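PDB 4H3T: CRISPR-associated protein, Cse1 family from Acidimicrobium ferrooxidans, which probably serves as the large Cse1 subunit of a type I-E CRISPR Cascade complex, taking part in the recognition of invading DNA. Local coordinates for residues L57-A62 against P235-D240; L63-L68 against D252-L257. The protein carries 1 engineered substitution. All blocks are in the same frame, centred on the assembly; numbering follows the deposited sequence.

Interaction 1. Residues L57-A62 against P235-D240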
loop_
_atom_site.group_PDB
_atom_site.type_symbol
_atom_site.label_atom_id
_atom_site.label_comp_id
_atom_site.label_asym_id
_atom_site.label_seq_id
_atom_site.Cartn_x
_atom_site.Cartn_y
_atom_site.Cartn_z
ATOM N N LEU A 57 -6.043 -4.765 -8.175
ATOM C CA LEU A 57 -6.034 -6.059 -7.458
ATOM C C LEU A 57 -7.366 -6.267 -6.772
ATOM O O LEU A 57 -7.953 -7.327 -6.915
ATOM C CB LEU A 57 -4.897 -6.155 -6.456
ATOM C CG LEU A 57 -4.881 -7.420 -5.530
ATOM C CD1 LEU A 57 -4.744 -8.692 -6.337
ATOM C CD2 LEU A 57 -3.797 -7.333 -4.535
ATOM N N ARG A 58 -7.868 -5.243 -6.053
ATOM C CA ARG A 58 -9.158 -5.341 -5.376
ATOM C C ARG A 58 -10.313 -5.500 -6.346
ATOM O O ARG A 58 -11.197 -6.289 -6.089
ATOM C CB ARG A 58 -9.372 -4.176 -4.437
ATOM C CG ARG A 58 -8.447 -4.320 -3.264
ATOM C CD ARG A 58 -8.230 -3.097 -2.479
ATOM N NE ARG A 58 -9.416 -2.610 -1.781
ATOM C CZ ARG A 58 -9.674 -2.714 -0.486
ATOM N NH1 ARG A 58 -8.914 -3.476 0.294
ATOM N NH2 ARG A 58 -10.719 -2.091 0.038
ATOM N N LEU A 59 -10.259 -4.864 -7.503
ATOM C CA LEU A 59 -11.289 -5.072 -8.525
ATOM C C LEU A 59 -11.342 -6.532 -8.958
ATOM O O LEU A 59 -12.407 -7.142 -9.109
ATOM C CB LEU A 59 -10.993 -4.187 -9.757
ATOM C CG LEU A 59 -11.819 -4.543 -11.048
ATOM C CD1 LEU A 59 -13.208 -4.196 -10.822
ATOM C CD2 LEU A 59 -11.333 -3.726 -12.263
ATOM N N VAL A 60 -10.178 -7.064 -9.266
ATOM C CA VAL A 60 -10.026 -8.445 -9.729
ATOM C C VAL A 60 -10.415 -9.447 -8.609
ATOM O O VAL A 60 -11.066 -10.454 -8.906
ATOM C CB VAL A 60 -8.614 -8.721 -10.338
ATOM C CG1 VAL A 60 -8.429 -10.181 -10.694
ATOM C CG2 VAL A 60 -8.460 -7.906 -11.614
ATOM N N LEU A 61 -10.159 -9.142 -7.370
ATOM C CA LEU A 61 -10.592 -10.036 -6.265
ATOM C C LEU A 61 -12.121 -10.054 -6.108
ATOM O O LEU A 61 -12.685 -11.091 -5.847
ATOM C CB LEU A 61 -9.972 -9.573 -4.965
ATOM C CG LEU A 61 -8.468 -9.867 -4.786
ATOM C CD1 LEU A 61 -7.896 -9.049 -3.598
ATOM C CD2 LEU A 61 -8.203 -11.372 -4.619
ATOM N N ALA A 62 -12.795 -8.880 -6.227
ATOM C CA ALA A 62 -14.248 -8.856 -6.176
ATOM C C ALA A 62 -14.808 -9.738 -7.279
ATOM O O ALA A 62 -15.791 -10.457 -7.076
ATOM C CB ALA A 62 -14.756 -7.434 -6.328
ATOM N N PRO A 235 -20.734 -6.874 -6.284
ATOM C CA PRO A 235 -19.972 -5.688 -6.688
ATOM C C PRO A 235 -20.851 -4.644 -7.384
ATOM O O PRO A 235 -21.988 -4.925 -7.757
ATOM C CB PRO A 235 -18.926 -6.273 -7.633
ATOM C CG PRO A 235 -19.589 -7.436 -8.224
ATOM C CD PRO A 235 -20.428 -8.018 -7.174
ATOM N N ALA A 236 -20.276 -3.474 -7.607
ATOM C CA ALA A 236 -20.963 -2.315 -8.147
ATOM C C ALA A 236 -21.675 -2.583 -9.490
ATOM O O ALA A 236 -22.787 -2.077 -9.683
ATOM C CB ALA A 236 -20.009 -1.144 -8.281
ATOM N N TRP A 237 -21.051 -3.350 -10.375
ATOM C CA TRP A 237 -21.609 -3.658 -11.707
ATOM C C TRP A 237 -22.748 -4.664 -11.647
ATOM O O TRP A 237 -23.404 -4.806 -12.651
ATOM C CB TRP A 237 -20.543 -4.143 -12.714
ATOM C CG TRP A 237 -19.835 -5.365 -12.287
ATOM C CD1 TRP A 237 -20.306 -6.654 -12.299
ATOM C CD2 TRP A 237 -18.580 -5.397 -11.610
ATOM N NE1 TRP A 237 -19.359 -7.491 -11.804
ATOM C CE2 TRP A 237 -18.307 -6.741 -11.310
ATOM C CE3 TRP A 237 -17.631 -4.423 -11.284
ATOM C CZ2 TRP A 237 -17.146 -7.127 -10.656
ATOM C CZ3 TRP A 237 -16.484 -4.814 -10.629
ATOM C CH2 TRP A 237 -16.226 -6.169 -10.384
ATOM N N GLU A 238 -23.032 -5.315 -10.501
ATOM C CA GLU A 238 -24.215 -6.155 -10.338
ATOM C C GLU A 238 -25.289 -5.358 -9.691
ATOM O O GLU A 238 -26.402 -5.794 -9.661
ATOM C CB GLU A 238 -23.929 -7.421 -9.502
ATOM C CG GLU A 238 -22.990 -8.372 -10.219
ATOM C CD GLU A 238 -22.903 -9.718 -9.552
ATOM O OE1 GLU A 238 -23.907 -10.164 -8.963
ATOM O OE2 GLU A 238 -21.817 -10.329 -9.607
ATOM N N ARG A 239 -24.975 -4.200 -9.126
ATOM C CA ARG A 239 -26.001 -3.376 -8.475
ATOM C C ARG A 239 -26.638 -2.436 -9.515
ATOM O O ARG A 239 -26.144 -2.276 -10.634
ATOM C CB ARG A 239 -25.333 -2.606 -7.304
ATOM C CG ARG A 239 -24.744 -3.564 -6.270
ATOM C CD ARG A 239 -23.627 -2.930 -5.389
ATOM N NE ARG A 239 -24.201 -2.538 -4.114
ATOM C CZ ARG A 239 -24.253 -3.283 -3.017
ATOM N NH1 ARG A 239 -24.852 -2.828 -1.931
ATOM N NH2 ARG A 239 -23.667 -4.472 -2.983
ATOM N N ASP A 240 -27.746 -1.857 -9.159
ATOM C CA ASP A 240 -28.353 -0.840 -9.999
ATOM C C ASP A 240 -27.348 0.302 -10.238
ATOM O O ASP A 240 -26.630 0.687 -9.294
ATOM C CB ASP A 240 -29.575 -0.230 -9.335
ATOM C CG ASP A 240 -30.762 -1.153 -9.195
ATOM O OD1 ASP A 240 -30.824 -2.156 -9.941
ATOM O OD2 ASP A 240 -31.599 -0.892 -8.318
#

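Interaction 2. Residues L63-L68 against D252-L257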
loop_
_atom_site.group_PDB
_atom_site.type_symbol
_atom_site.label_atom_id
_atom_site.label_comp_id
_atom_site.label_asym_id
_atom_site.label_seq_id
_atom_site.Cartn_x
_atom_site.Cartn_y
_atom_site.Cartn_z
ATOM N N LEU A 63 -14.211 -9.651 -8.467
ATOM C CA LEU A 63 -14.649 -10.483 -9.621
ATOM C C LEU A 63 -14.403 -11.994 -9.337
ATOM O O LEU A 63 -15.276 -12.822 -9.613
ATOM C CB LEU A 63 -13.784 -9.987 -10.749
ATOM C CG LEU A 63 -14.131 -10.046 -12.208
ATOM C CD1 LEU A 63 -15.670 -10.218 -12.503
ATOM C CD2 LEU A 63 -13.564 -8.788 -12.841
ATOM N N ALA A 64 -13.250 -12.341 -8.701
ATOM C CA ALA A 64 -12.944 -13.736 -8.344
ATOM C C ALA A 64 -13.990 -14.333 -7.409
ATOM O O ALA A 64 -14.470 -15.429 -7.698
ATOM C CB ALA A 64 -11.573 -13.846 -7.721
ATOM N N TYR A 65 -14.390 -13.609 -6.326
ATOM C CA TYR A 65 -15.422 -14.130 -5.411
ATOM C C TYR A 65 -16.741 -14.428 -6.134
ATOM O O TYR A 65 -17.452 -15.408 -5.805
ATOM C CB TYR A 65 -15.684 -13.135 -4.272
ATOM C CG TYR A 65 -14.667 -13.167 -3.175
ATOM C CD1 TYR A 65 -14.597 -14.249 -2.293
ATOM C CD2 TYR A 65 -13.896 -12.042 -2.889
ATOM C CE1 TYR A 65 -13.752 -14.224 -1.180
ATOM C CE2 TYR A 65 -13.065 -11.998 -1.790
ATOM C CZ TYR A 65 -12.983 -13.094 -0.932
ATOM O OH TYR A 65 -12.088 -13.033 0.127
ATOM N N ARG A 66 -17.075 -13.595 -7.137
ATOM C CA ARG A 66 -18.326 -13.766 -7.896
ATOM C C ARG A 66 -18.195 -14.872 -8.916
ATOM O O ARG A 66 -19.167 -15.636 -9.095
ATOM C CB ARG A 66 -18.774 -12.456 -8.578
ATOM C CG ARG A 66 -19.080 -11.275 -7.637
ATOM C CD ARG A 66 -20.161 -11.653 -6.620
ATOM N NE ARG A 66 -21.444 -11.850 -7.295
ATOM C CZ ARG A 66 -22.504 -12.475 -6.789
ATOM N NH1 ARG A 66 -22.442 -13.053 -5.589
ATOM N NH2 ARG A 66 -23.636 -12.520 -7.470
ATOM N N ILE A 67 -17.043 -14.964 -9.619
ATOM C CA ILE A 67 -16.873 -16.047 -10.608
ATOM C C ILE A 67 -16.817 -17.393 -9.874
ATOM O O ILE A 67 -17.407 -18.359 -10.315
ATOM C CB ILE A 67 -15.594 -15.834 -11.465
ATOM C CG1 ILE A 67 -15.750 -14.675 -12.468
ATOM C CG2 ILE A 67 -15.215 -17.120 -12.191
ATOM C CD1 ILE A 67 -14.419 -14.108 -12.987
ATOM N N LEU A 68 -16.028 -17.483 -8.802
ATOM C CA LEU A 68 -15.858 -18.758 -8.111
ATOM C C LEU A 68 -17.030 -19.086 -7.156
ATOM O O LEU A 68 -17.108 -20.218 -6.645
ATOM C CB LEU A 68 -14.521 -18.670 -7.328
ATOM C CG LEU A 68 -13.269 -18.433 -8.229
ATOM C CD1 LEU A 68 -12.042 -18.146 -7.373
ATOM C CD2 LEU A 68 -12.969 -19.615 -9.121
ATOM N N ASP A 252 -21.571 -4.005 2.269
ATOM C CA ASP A 252 -22.203 -5.291 2.557
ATOM C C ASP A 252 -21.178 -6.405 2.746
ATOM O O ASP A 252 -21.477 -7.446 3.297
ATOM C CB ASP A 252 -23.146 -5.673 1.418
ATOM C CG ASP A 252 -24.305 -4.706 1.238
ATOM O OD1 ASP A 252 -24.631 -3.959 2.217
ATOM O OD2 ASP A 252 -24.862 -4.655 0.115
ATOM N N GLY A 253 -20.019 -6.203 2.173
ATOM C CA GLY A 253 -18.924 -7.156 2.190
ATOM C C GLY A 253 -17.806 -6.689 1.280
ATOM O O GLY A 253 -17.812 -5.541 0.764
ATOM N N VAL A 254 -16.878 -7.599 1.016
ATOM C CA VAL A 254 -15.691 -7.256 0.228
ATOM C C VAL A 254 -15.964 -6.963 -1.223
ATOM O O VAL A 254 -15.281 -6.101 -1.770
ATOM C CB VAL A 254 -14.552 -8.286 0.304
ATOM C CG1 VAL A 254 -13.840 -8.196 1.647
ATOM C CG2 VAL A 254 -15.032 -9.709 0.017
ATOM N N CYS A 255 -16.902 -7.658 -1.873
ATOM C CA CYS A 255 -17.193 -7.365 -3.295
ATOM C C CYS A 255 -17.713 -5.965 -3.456
ATOM O O CYS A 255 -17.371 -5.322 -4.441
ATOM C CB CYS A 255 -18.151 -8.347 -3.924
ATOM S SG CYS A 255 -17.541 -10.053 -3.957
ATOM N N ASP A 256 -18.568 -5.517 -2.512
ATOM C CA ASP A 256 -19.135 -4.166 -2.485
ATOM C C ASP A 256 -17.971 -3.152 -2.212
ATOM O O ASP A 256 -17.721 -2.254 -3.009
ATOM C CB ASP A 256 -20.230 -4.136 -1.394
ATOM C CG ASP A 256 -21.013 -2.873 -1.256
ATOM O OD1 ASP A 256 -21.039 -2.072 -2.232
ATOM O OD2 ASP A 256 -21.606 -2.664 -0.162
ATOM N N LEU A 257 -17.172 -3.399 -1.175
ATOM C CA LEU A 257 -16.112 -2.484 -0.789
ATOM C C LEU A 257 -15.015 -2.376 -1.817
ATOM O O LEU A 257 -14.587 -1.268 -2.139
ATOM C CB LEU A 257 -15.511 -2.862 0.540
ATOM C CG LEU A 257 -14.392 -1.932 1.104
ATOM C CD1 LEU A 257 -14.850 -0.455 1.195
ATOM C CD2 LEU A 257 -13.957 -2.478 2.454
#

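Interaction 1. Residues L57-A62 against P235-D240
Leu59 and Ala62 on helix 52-68 receive the indole of Trp237 in a small, buried, wholly apolar contact between a helix and the loop that leads to strand 248-249. No hydrogen bond crosses it, and the two segments together bury 146 Å². The closest approach is made by one methyl: Leu59 CD1 meets the outer corner of the six-membered ring, 3.3 Å from Trp237 CZ3 and 3.6 Å from Trp237 CH2, which is tight packing for two carbons. The methyl comes at the ring obliquely. Leu59 gets there with CG anti to its own N (chi1 167°), and the CD1 branch then reaches over to the indole. One helical turn further on, Ala62 points its CB at the loop and adds a longer contact, 4.5 Å from Trp237 CH2. The loop presents its tryptophan on a pair of overlapping type I beta turns, closed by Glu238 N to Pro235 O at 3.0 Å and by Arg239 N to Ala236 O at 3.1 Å. Within this compact bend, a chi1 of 59° tucks the Trp237 indole back over its own turn, where Pro235 CG lies 3.2 Å above the ring plane, near its rim. The proline therefore backs the ring while the leucine and alanine meet its far end. Trp237 NE1 is hydrogen-bonded to Tyr94 OH on helix 88-98, which anchors the polar edge of the indole; Leu63, Thr259 and the ring of Phe102 also touch this side chain.

Interaction 2. Residues L63-L68 against D252-L257
Asp256 OD2 is gripped by two donors: the backbone N of Asp252, 2.8 Å away in a nearly straight bond (167°) that uses the anti lone pair of Asp256 OD2, and Arg249 NH1, which adds a salt bridge. These ties fix the approach to the short helix 254-257, whose N-cap is Gly253. With no side chain at the cap, the carboxylate of Asp233 takes the first-turn N-H groups of Cys255 and Asp256. The helix so held turns Val254 and Cys255 toward Tyr65 and Arg66 on helix 52-68, the nearest CA atoms being those of Tyr65 and Cys255, 7.3 Å apart. Cys255 SG lies 3.6 Å from Tyr65 CB and 4.1 Å from Arg66 CD, between the base of Tyr65 and the middle of the Arg66 chain. It also makes a sulfur-aromatic contact with the Tyr65 ring, oblique to it at 56° from the ring normal. Further out, Val254 CG2 rests 3.5 Å from Tyr65 CE2, the two side chains crossing at about a right angle, while Tyr65 OH at the far end of the ring bonds to Val219 O. Arg66 is bent at both chi2 and chi3, which folds its methylenes alongside the sulfur. The contact thus sets helix 254-257, backed by Val297 of helix 291-297, against helix 52-68, whose Leu63 and Ile67 pack on helices 32-37 and 88-98.

How the interactions relate
Helix 52-68 runs through both contacts, using consecutive turns, and their centres are only 6 Å apart; along the chain the four segments alternate. The second segments are tied to each other and back to the helix by charge. Arg239 NH1 forms a salt bridge with Asp252 OD2 at 2.7 Å, and Glu238 OE2 forms one with Arg66 NE at 2.8 Å while also bonding to Tyr94 OH. Pro235 CD packs 3.6 Å from Arg66 CG, so Arg66 faces both the 235-240 loop and Cys255. A glycerol, probably from the crystallisation liquor, lies about 4 Å from the Trp237 side chain in interaction 1.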